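Xyloglucan-specific endo-beta-1,4-glucanase BoGH9A (Bacteroides ovatus, PDB 6DHT) cleaves internal beta-1,4-glucosidic bonds in the backbone of plant xyloglucans, releasing xyloglucan oligosaccharides. Local coordinates at residues 442-447 against 471-476; 480-485 against 537-542; 492-497 against 507-512. All coordinates share one frame; numbering follows the deposited sequence.

Contact 1: residues 442-447 against 471-476; sequences EKCMNQ and MDYILG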
loop_
_atom_site.group_PDB
_atom_site.type_symbol
_atom_site.label_atom_id
_atom_site.label_comp_id
_atom_site.label_asym_id
_atom_site.label_seq_id
_atom_site.Cartn_x
_atom_site.Cartn_y
_atom_site.Cartn_z
ATOM N N GLU A 442 5.083 2.401 -4.734
ATOM C CA GLU A 442 4.867 1.773 -6.043
ATOM C C GLU A 442 6.004 0.900 -6.484
ATOM O O GLU A 442 5.783 -0.126 -7.143
ATOM C CB GLU A 442 4.655 2.813 -7.141
ATOM C CG GLU A 442 4.099 2.203 -8.451
ATOM C CD GLU A 442 3.906 3.205 -9.610
ATOM O OE1 GLU A 442 3.238 4.241 -9.437
ATOM O OE2 GLU A 442 4.411 2.938 -10.724
ATOM N N LYS A 443 7.227 1.310 -6.170
ATOM C CA LYS A 443 8.378 0.532 -6.547
ATOM C C LYS A 443 9.048 -0.105 -5.350
ATOM O O LYS A 443 9.188 -1.318 -5.306
ATOM C CB LYS A 443 9.365 1.329 -7.377
ATOM C CG LYS A 443 10.412 0.441 -7.994
ATOM C CD LYS A 443 11.104 1.083 -9.144
ATOM C CE LYS A 443 11.936 0.053 -9.868
ATOM N NZ LYS A 443 12.791 0.681 -10.898
ATOM N N CYS A 444 9.485 0.658 -4.358
ATOM C CA CYS A 444 10.250 0.038 -3.275
ATOM C C CYS A 444 9.432 -1.013 -2.495
ATOM O O CYS A 444 9.835 -2.164 -2.363
ATOM C CB CYS A 444 10.816 1.113 -2.349
ATOM S SG CYS A 444 11.966 0.506 -1.121
ATOM N N MET A 445 8.277 -0.600 -1.978
ATOM C CA MET A 445 7.458 -1.544 -1.223
ATOM C C MET A 445 6.956 -2.683 -2.111
ATOM O O MET A 445 7.030 -3.845 -1.725
ATOM C CB MET A 445 6.238 -0.873 -0.581
ATOM C CG MET A 445 6.498 -0.013 0.613
ATOM S SD MET A 445 7.129 -0.841 2.042
ATOM C CE MET A 445 8.901 -0.621 1.802
ATOM N N ASN A 446 6.432 -2.363 -3.290
ATOM C CA ASN A 446 5.790 -3.427 -4.074
ATOM C C ASN A 446 6.814 -4.355 -4.719
ATOM O O ASN A 446 6.521 -5.523 -4.987
ATOM C CB ASN A 446 4.762 -2.857 -5.056
ATOM C CG ASN A 446 3.535 -2.408 -4.350
ATOM O OD1 ASN A 446 3.323 -2.759 -3.189
ATOM N ND2 ASN A 446 2.749 -1.570 -4.996
ATOM N N GLN A 447 8.023 -3.872 -4.932
ATOM C CA GLN A 447 9.131 -4.773 -5.274
ATOM C C GLN A 447 9.407 -5.727 -4.110
ATOM O O GLN A 447 9.552 -6.941 -4.300
ATOM C CB GLN A 447 10.378 -3.946 -5.590
ATOM C CG GLN A 447 11.575 -4.682 -6.060
ATOM C CD GLN A 447 12.677 -3.699 -6.361
ATOM O OE1 GLN A 447 13.473 -3.370 -5.490
ATOM N NE2 GLN A 447 12.664 -3.149 -7.559
ATOM N N MET A 471 12.705 -2.725 2.830
ATOM C CA MET A 471 12.100 -2.134 4.023
ATOM C C MET A 471 13.097 -1.241 4.797
ATOM O O MET A 471 12.732 -0.144 5.230
ATOM C CB MET A 471 11.454 -3.200 4.935
ATOM C CG MET A 471 10.770 -2.611 6.151
ATOM S SD MET A 471 9.409 -1.450 5.734
ATOM C CE MET A 471 8.202 -2.676 5.390
ATOM N N ASP A 472 14.331 -1.702 4.967
ATOM C CA ASP A 472 15.339 -0.892 5.637
ATOM C C ASP A 472 15.487 0.458 4.936
ATOM O O ASP A 472 15.696 1.490 5.598
ATOM C CB ASP A 472 16.682 -1.604 5.610
ATOM C CG ASP A 472 16.826 -2.683 6.678
ATOM O OD1 ASP A 472 15.859 -3.099 7.348
ATOM O OD2 ASP A 472 17.974 -3.142 6.874
ATOM N N TYR A 473 15.427 0.453 3.609
ATOM C CA TYR A 473 15.550 1.685 2.834
ATOM C C TYR A 473 14.486 2.695 3.242
ATOM O O TYR A 473 14.807 3.864 3.525
ATOM C CB TYR A 473 15.482 1.430 1.308
ATOM C CG TYR A 473 15.772 2.656 0.479
ATOM C CD1 TYR A 473 14.807 3.616 0.268
ATOM C CD2 TYR A 473 17.026 2.862 -0.057
ATOM C CE1 TYR A 473 15.063 4.761 -0.458
ATOM C CE2 TYR A 473 17.289 3.996 -0.793
ATOM C CZ TYR A 473 16.306 4.930 -0.997
ATOM O OH TYR A 473 16.586 6.087 -1.714
ATOM N N ILE A 474 13.210 2.334 3.258
ATOM C CA ILE A 474 12.232 3.349 3.604
ATOM C C ILE A 474 12.264 3.741 5.065
ATOM O O ILE A 474 11.753 4.820 5.392
ATOM C CB ILE A 474 10.795 3.017 3.210
ATOM C CG1 ILE A 474 10.275 1.904 4.075
ATOM C CG2 ILE A 474 10.652 2.729 1.675
ATOM C CD1 ILE A 474 8.782 1.925 4.149
ATOM N N LEU A 475 12.831 2.900 5.931
ATOM C CA LEU A 475 12.889 3.187 7.358
ATOM C C LEU A 475 14.146 3.962 7.793
ATOM O O LEU A 475 14.368 4.151 8.986
ATOM C CB LEU A 475 12.685 1.902 8.171
ATOM C CG LEU A 475 11.342 1.213 7.937
ATOM C CD1 LEU A 475 11.354 -0.092 8.701
ATOM C CD2 LEU A 475 10.181 2.098 8.341
ATOM N N GLY A 476 14.941 4.391 6.823
ATOM C CA GLY A 476 16.029 5.323 7.114
ATOM C C GLY A 476 17.329 5.073 6.383
ATOM O O GLY A 476 18.219 5.955 6.378
#
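Ile-474 is the bump here, and Met-445 wraps its end over it. The thioether chain of Met-445 is bent at both chi2 (-64°) and chi3 (93°), which carries CE round to the isoleucine instead of letting it run straight on. Met-445 CE presses on Ile-474 CD1 at 3.5 Å, a tight fit for two carbons, and also rests on CG1. The two side chains cross at about a right angle. The other branch of the isoleucine fills a hollow: Ile-474 CG2 sits in the notch between Met-445 CE and Cys-444 SG, 3.8 Å from each. These are facing turns of helices 439-458 and 461-474, consecutive helices joined by a short turn in the (alpha/alpha)6 barrel of the GH9 catalytic domain. An alanine in place of Ile-474 would probably open a gap between the helices and leave the terminal methyl of Met-445 free to turn. One helical turn earlier, Met-471 CE meets Met-445 SD at 4.0 Å, the second hooked methionine passing obliquely across the first; both also touch helix 551-567. Cys-444 SG makes an oblique sulfur-aromatic contact with the Tyr-473 ring, 5.3 Å from its centroid, while that ring makes an edge-to-face pair with Tyr-428.

Contact 2: residues 480-485 against 537-542; sequences TGFCYV and YVDTED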
loop_
_atom_site.group_PDB
_atom_site.type_symbol
_atom_site.label_atom_id
_atom_site.label_comp_id
_atom_site.label_asym_id
_atom_site.label_seq_id
_atom_site.Cartn_x
_atom_site.Cartn_y
_atom_site.Cartn_z
ATOM N N THR A 480 18.468 10.548 2.174
ATOM C CA THR A 480 17.999 11.726 2.924
ATOM C C THR A 480 18.093 11.523 4.429
ATOM O O THR A 480 18.159 12.503 5.189
ATOM C CB THR A 480 16.551 12.111 2.578
ATOM O OG1 THR A 480 15.682 11.046 3.009
ATOM C CG2 THR A 480 16.401 12.320 1.114
ATOM N N GLY A 481 18.075 10.270 4.882
ATOM C CA GLY A 481 18.030 9.979 6.305
ATOM C C GLY A 481 16.644 9.991 6.940
ATOM O O GLY A 481 16.520 9.875 8.146
ATOM N N PHE A 482 15.603 10.137 6.138
ATOM C CA PHE A 482 14.233 10.040 6.660
ATOM C C PHE A 482 13.767 8.599 6.762
ATOM O O PHE A 482 14.036 7.794 5.882
ATOM C CB PHE A 482 13.248 10.753 5.756
ATOM C CG PHE A 482 13.177 12.237 5.980
ATOM C CD1 PHE A 482 14.086 13.091 5.375
ATOM C CD2 PHE A 482 12.200 12.772 6.791
ATOM C CE1 PHE A 482 14.004 14.474 5.580
ATOM C CE2 PHE A 482 12.110 14.131 7.006
ATOM C CZ PHE A 482 13.023 15.000 6.400
ATOM N N CYS A 483 13.097 8.305 7.867
ATOM C CA CYS A 483 12.149 7.208 7.916
ATOM C C CYS A 483 10.886 7.800 7.336
ATOM O O CYS A 483 10.325 8.726 7.917
ATOM C CB CYS A 483 11.922 6.790 9.347
ATOM S SG CYS A 483 10.529 5.675 9.571
ATOM N N TYR A 484 10.467 7.305 6.178
ATOM C CA TYR A 484 9.433 7.957 5.377
ATOM C C TYR A 484 7.989 7.633 5.784
ATOM O O TYR A 484 7.076 7.773 4.995
ATOM C CB TYR A 484 9.632 7.628 3.890
ATOM C CG TYR A 484 10.845 8.245 3.207
ATOM C CD1 TYR A 484 10.839 9.586 2.848
ATOM C CD2 TYR A 484 11.924 7.476 2.846
ATOM C CE1 TYR A 484 11.894 10.131 2.164
ATOM C CE2 TYR A 484 13.010 8.011 2.161
ATOM C CZ TYR A 484 12.982 9.349 1.833
ATOM O OH TYR A 484 14.052 9.904 1.137
ATOM N N VAL A 485 7.796 7.246 7.035
ATOM C CA VAL A 485 6.478 6.911 7.554
ATOM C C VAL A 485 6.192 7.840 8.729
ATOM O O VAL A 485 6.972 7.897 9.688
ATOM C CB VAL A 485 6.422 5.464 8.059
ATOM C CG1 VAL A 485 5.014 5.151 8.545
ATOM C CG2 VAL A 485 6.781 4.486 6.945
ATOM N N TYR A 537 13.332 15.333 -2.214
ATOM C CA TYR A 537 12.259 15.152 -1.248
ATOM C C TYR A 537 12.245 16.389 -0.341
ATOM O O TYR A 537 13.298 16.818 0.122
ATOM C CB TYR A 537 12.490 13.846 -0.417
ATOM C CG TYR A 537 11.581 13.788 0.782
ATOM C CD1 TYR A 537 10.237 13.480 0.627
ATOM C CD2 TYR A 537 12.040 14.095 2.053
ATOM C CE1 TYR A 537 9.384 13.492 1.687
ATOM C CE2 TYR A 537 11.175 14.140 3.131
ATOM C CZ TYR A 537 9.850 13.800 2.935
ATOM O OH TYR A 537 8.961 13.864 3.980
ATOM N N VAL A 538 11.062 16.936 -0.121
ATOM C CA VAL A 538 10.863 18.005 0.848
ATOM C C VAL A 538 9.694 17.693 1.778
ATOM O O VAL A 538 8.608 17.359 1.335
ATOM C CB VAL A 538 10.608 19.404 0.154
ATOM C CG1 VAL A 538 11.886 19.903 -0.465
ATOM C CG2 VAL A 538 9.491 19.331 -0.870
ATOM N N ASP A 539 9.946 17.868 3.074
ATOM C CA ASP A 539 8.925 17.665 4.087
ATOM C C ASP A 539 8.173 18.979 4.341
ATOM O O ASP A 539 8.367 19.651 5.364
ATOM C CB ASP A 539 9.572 17.116 5.348
ATOM C CG ASP A 539 8.564 16.811 6.444
ATOM O OD1 ASP A 539 7.379 16.574 6.121
ATOM O OD2 ASP A 539 9.015 16.818 7.625
ATOM N N THR A 540 7.329 19.327 3.379
ATOM C CA THR A 540 6.461 20.484 3.502
ATOM C C THR A 540 5.075 20.114 3.006
ATOM O O THR A 540 4.928 19.263 2.117
ATOM C CB THR A 540 7.037 21.710 2.725
ATOM O OG1 THR A 540 7.131 21.392 1.328
ATOM C CG2 THR A 540 8.398 22.125 3.245
ATOM N N GLU A 541 4.052 20.742 3.585
ATOM C CA GLU A 541 2.677 20.383 3.294
ATOM C C GLU A 541 2.249 20.652 1.854
ATOM O O GLU A 541 1.262 20.091 1.369
ATOM C CB GLU A 541 1.692 21.087 4.235
ATOM C CG GLU A 541 1.735 20.675 5.706
ATOM C CD GLU A 541 2.798 21.355 6.550
ATOM O OE1 GLU A 541 3.700 22.027 6.008
ATOM O OE2 GLU A 541 2.767 21.177 7.796
ATOM N N ASP A 542 2.951 21.565 1.174
ATOM C CA ASP A 542 2.614 21.867 -0.210
ATOM C C ASP A 542 3.222 20.900 -1.214
ATOM O O ASP A 542 2.956 20.995 -2.401
ATOM C CB ASP A 542 3.018 23.311 -0.593
ATOM C CG ASP A 542 4.505 23.584 -0.415
ATOM O OD1 ASP A 542 5.196 22.831 0.307
ATOM O OD2 ASP A 542 5.014 24.613 -0.961
#
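Tyr-537 reaches across to Phe-482 and Tyr-484, and its ring meets one of them with its edge and the other with its face. Tyr-537 CB lies 4.5 Å from Thr-480 CG2, a loose touch. Chi1 of 167° sets CG anti to the backbone N, on the side where Tyr-484 lies. Tyr-537 CG is 3.9 Å from Tyr-484 CE1, and that carbon stands over the centre of the Tyr-537 ring. The planes are 89° apart, a T-shaped pair in which Tyr-484 supplies the edge. Tyr-537 CD1 also lies 4.0 Å from Tyr-484 CE1. On the other branch, Tyr-537 CD2 has two neighbours, Phe-482 CD1 and Tyr-484 CE1, both at 4.0 Å. Tyr-537 CE2 goes deepest: it sits 3.6 Å above the plane of the Phe-482 ring, over its centre, so all six ring carbons are near it. Here Tyr-537 gives the edge, with the planes at 70°. At the tip, OH hydrogen-bonds to Asn-547.

Beside this cluster, Asp-539, a predicted active-site residue, brings OD2 to 4.1 Å from Phe-482 CE2. Within 480-485, Phe-482 N bonds to Thr-480 OG1 in an ST turn, and Thr-480 OG1 and Tyr-484 OH lie 2.7 Å apart. No hydrogen bond joins the two segments. What they share is ring edges set on ring faces, while bonds from Lys-494 N, His-495 N and Asn-547 probably fix the turn of the Asp-539 carboxylate.

Contact 3: residues 492-497 against 507-512; sequences SPKHPH and EDPIPG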
loop_
_atom_site.group_PDB
_atom_site.type_symbol
_atom_site.label_atom_id
_atom_site.label_comp_id
_atom_site.label_asym_id
_atom_site.label_seq_id
_atom_site.Cartn_x
_atom_site.Cartn_y
_atom_site.Cartn_z
ATOM N N SER A 492 11.329 11.537 10.808
ATOM C CA SER A 492 10.216 11.157 9.947
ATOM C C SER A 492 9.449 12.411 9.483
ATOM O O SER A 492 9.656 13.501 10.023
ATOM C CB SER A 492 9.284 10.198 10.682
ATOM O OG SER A 492 8.854 10.768 11.915
ATOM N N PRO A 493 8.590 12.307 8.471
ATOM C CA PRO A 493 7.913 13.514 7.972
ATOM C C PRO A 493 6.982 14.140 9.007
ATOM O O PRO A 493 6.123 13.475 9.578
ATOM C CB PRO A 493 7.133 13.018 6.758
ATOM C CG PRO A 493 7.771 11.682 6.409
ATOM C CD PRO A 493 8.188 11.110 7.706
ATOM N N LYS A 494 7.157 15.436 9.248
ATOM C CA LYS A 494 6.312 16.167 10.184
ATOM C C LYS A 494 5.301 17.079 9.468
ATOM O O LYS A 494 4.397 17.650 10.109
ATOM C CB LYS A 494 7.224 17.017 11.076
ATOM C CG LYS A 494 8.156 16.226 11.972
ATOM C CD LYS A 494 7.386 15.472 13.050
ATOM C CE LYS A 494 8.276 14.500 13.816
ATOM N NZ LYS A 494 9.242 15.173 14.720
ATOM N N HIS A 495 5.410 17.168 8.140
ATOM C CA HIS A 495 4.606 18.108 7.342
ATOM C C HIS A 495 4.000 17.487 6.091
ATOM O O HIS A 495 4.111 18.024 5.005
ATOM C CB HIS A 495 5.489 19.314 6.964
ATOM C CG HIS A 495 6.016 20.034 8.159
ATOM N ND1 HIS A 495 5.213 20.834 8.948
ATOM C CD2 HIS A 495 7.225 20.001 8.755
ATOM C CE1 HIS A 495 5.929 21.292 9.961
ATOM N NE2 HIS A 495 7.159 20.822 9.858
ATOM N N PRO A 496 3.362 16.319 6.226
ATOM C CA PRO A 496 2.832 15.685 5.023
ATOM C C PRO A 496 1.793 16.507 4.285
ATOM O O PRO A 496 1.056 17.286 4.885
ATOM C CB PRO A 496 2.201 14.379 5.563
ATOM C CG PRO A 496 1.871 14.722 6.987
ATOM C CD PRO A 496 2.995 15.590 7.449
ATOM N N HIS A 497 1.719 16.288 2.981
ATOM C CA HIS A 497 0.690 16.845 2.147
ATOM C C HIS A 497 -0.550 16.014 2.379
ATOM O O HIS A 497 -0.814 15.035 1.668
ATOM C CB HIS A 497 1.145 16.811 0.685
ATOM C CG HIS A 497 0.122 17.305 -0.294
ATOM N ND1 HIS A 497 -0.856 16.497 -0.828
ATOM C CD2 HIS A 497 -0.063 18.527 -0.855
ATOM C CE1 HIS A 497 -1.621 17.202 -1.643
ATOM N NE2 HIS A 497 -1.150 18.440 -1.684
ATOM N N GLU A 507 0.094 19.544 16.109
ATOM C CA GLU A 507 1.391 19.712 15.468
ATOM C C GLU A 507 1.845 18.397 14.814
ATOM O O GLU A 507 2.177 18.363 13.633
ATOM C CB GLU A 507 2.435 20.198 16.482
ATOM C CG GLU A 507 3.849 20.300 15.916
ATOM C CD GLU A 507 4.854 20.883 16.897
ATOM O OE1 GLU A 507 4.434 21.489 17.904
ATOM O OE2 GLU A 507 6.069 20.726 16.658
ATOM N N ASP A 508 1.861 17.315 15.571
ATOM C CA ASP A 508 2.329 16.061 15.004
ATOM C C ASP A 508 1.328 15.559 13.968
ATOM O O ASP A 508 0.112 15.632 14.163
ATOM C CB ASP A 508 2.509 15.018 16.095
ATOM C CG ASP A 508 3.725 15.269 16.941
ATOM O OD1 ASP A 508 4.638 16.000 16.489
ATOM O OD2 ASP A 508 3.754 14.725 18.057
ATOM N N PRO A 509 1.842 15.042 12.838
ATOM C CA PRO A 509 0.927 14.485 11.840
ATOM C C PRO A 509 0.236 13.202 12.317
ATOM O O PRO A 509 0.712 12.530 13.237
ATOM C CB PRO A 509 1.860 14.151 10.678
ATOM C CG PRO A 509 3.162 13.869 11.314
ATOM C CD PRO A 509 3.252 14.870 12.444
ATOM N N ILE A 510 -0.875 12.856 11.673
ATOM C CA ILE A 510 -1.530 11.581 11.948
ATOM C C ILE A 510 -0.493 10.503 11.608
ATOM O O ILE A 510 0.150 10.544 10.549
ATOM C CB ILE A 510 -2.822 11.426 11.142
ATOM C CG1 ILE A 510 -3.796 12.558 11.527
ATOM C CG2 ILE A 510 -3.458 10.039 11.415
ATOM C CD1 ILE A 510 -5.076 12.613 10.718
ATOM N N PRO A 511 -0.308 9.520 12.504
ATOM C CA PRO A 511 0.770 8.545 12.304
ATOM C C PRO A 511 0.398 7.403 11.346
ATOM O O PRO A 511 -0.765 7.128 11.095
ATOM C CB PRO A 511 0.987 7.965 13.717
ATOM C CG PRO A 511 -0.359 8.059 14.346
ATOM C CD PRO A 511 -0.947 9.376 13.824
ATOM N N GLY A 512 1.440 6.768 10.807
ATOM C CA GLY A 512 1.307 5.539 10.038
ATOM C C GLY A 512 1.297 5.679 8.530
ATOM O O GLY A 512 1.148 4.661 7.846
HETATM O O HOH W 1 4.314 19.254 12.346
HETATM O O HOH W 2 7.418 16.346 16.393
#
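Pro-509 packs against Pro-496 and the backbone at Pro-493 and Lys-494. Both segments are loops of the GH9 (alpha/alpha)6 barrel domain, on either side in sequence of the short helix 499-503, near the magnesium site of Ser-501, Asp-504 and Ile-506. The apolar share is ring against ring: Pro-509 CB lies 3.7 Å from both CD and CG of Pro-496, and the two side chains cross at about a right angle. A second group sets proline carbons against carbonyl oxygens. Pro-493 O comes to 3.5 Å from Pro-509 CG, and Lys-494 O to 3.8 Å from Pro-509 CD. His-497, a predicted active-site residue at the end of 492-497, turns elsewhere, and its ND1 is hydrogen-bonded with OE1 of Glu-548, the predicted proton donor.

The polar share runs through water, since no direct hydrogen bond crosses. Lys-494 NZ and Asp-508 OD1 are 5.0 Å apart, too far for a salt bridge, and one water links them by accepting from the ammonium and donating to the carboxylate. Another water donates both its protons to backbone carbonyls, 2.8 Å from its oxygen to Lys-494 O and 2.6 Å to Glu-507 O.

Contact 1 is core: its touching residues are all buried, and its centre lies about 11 Å from that of the chain. The centres of contacts 2 and 3 lie about 18 and 17 Å from the centre of the chain, and both are partly buried. Each pairs the loop between helices 461-474 and 499-503 with the loop between 499-503 and 544-547, whereas contact 1 pairs two helices. Chemistry shifts accordingly, from aliphatic and sulfur groups to aromatic rings in contact 2 and prolines with bridging water in contact 3. Ile-474 O to Tyr-484 N, probably a hydrogen bond, ties contact 1 to contact 2. Contact 3 is nested within contact 2, and Asp-539 and Glu-541 link 537-542 to 492-497.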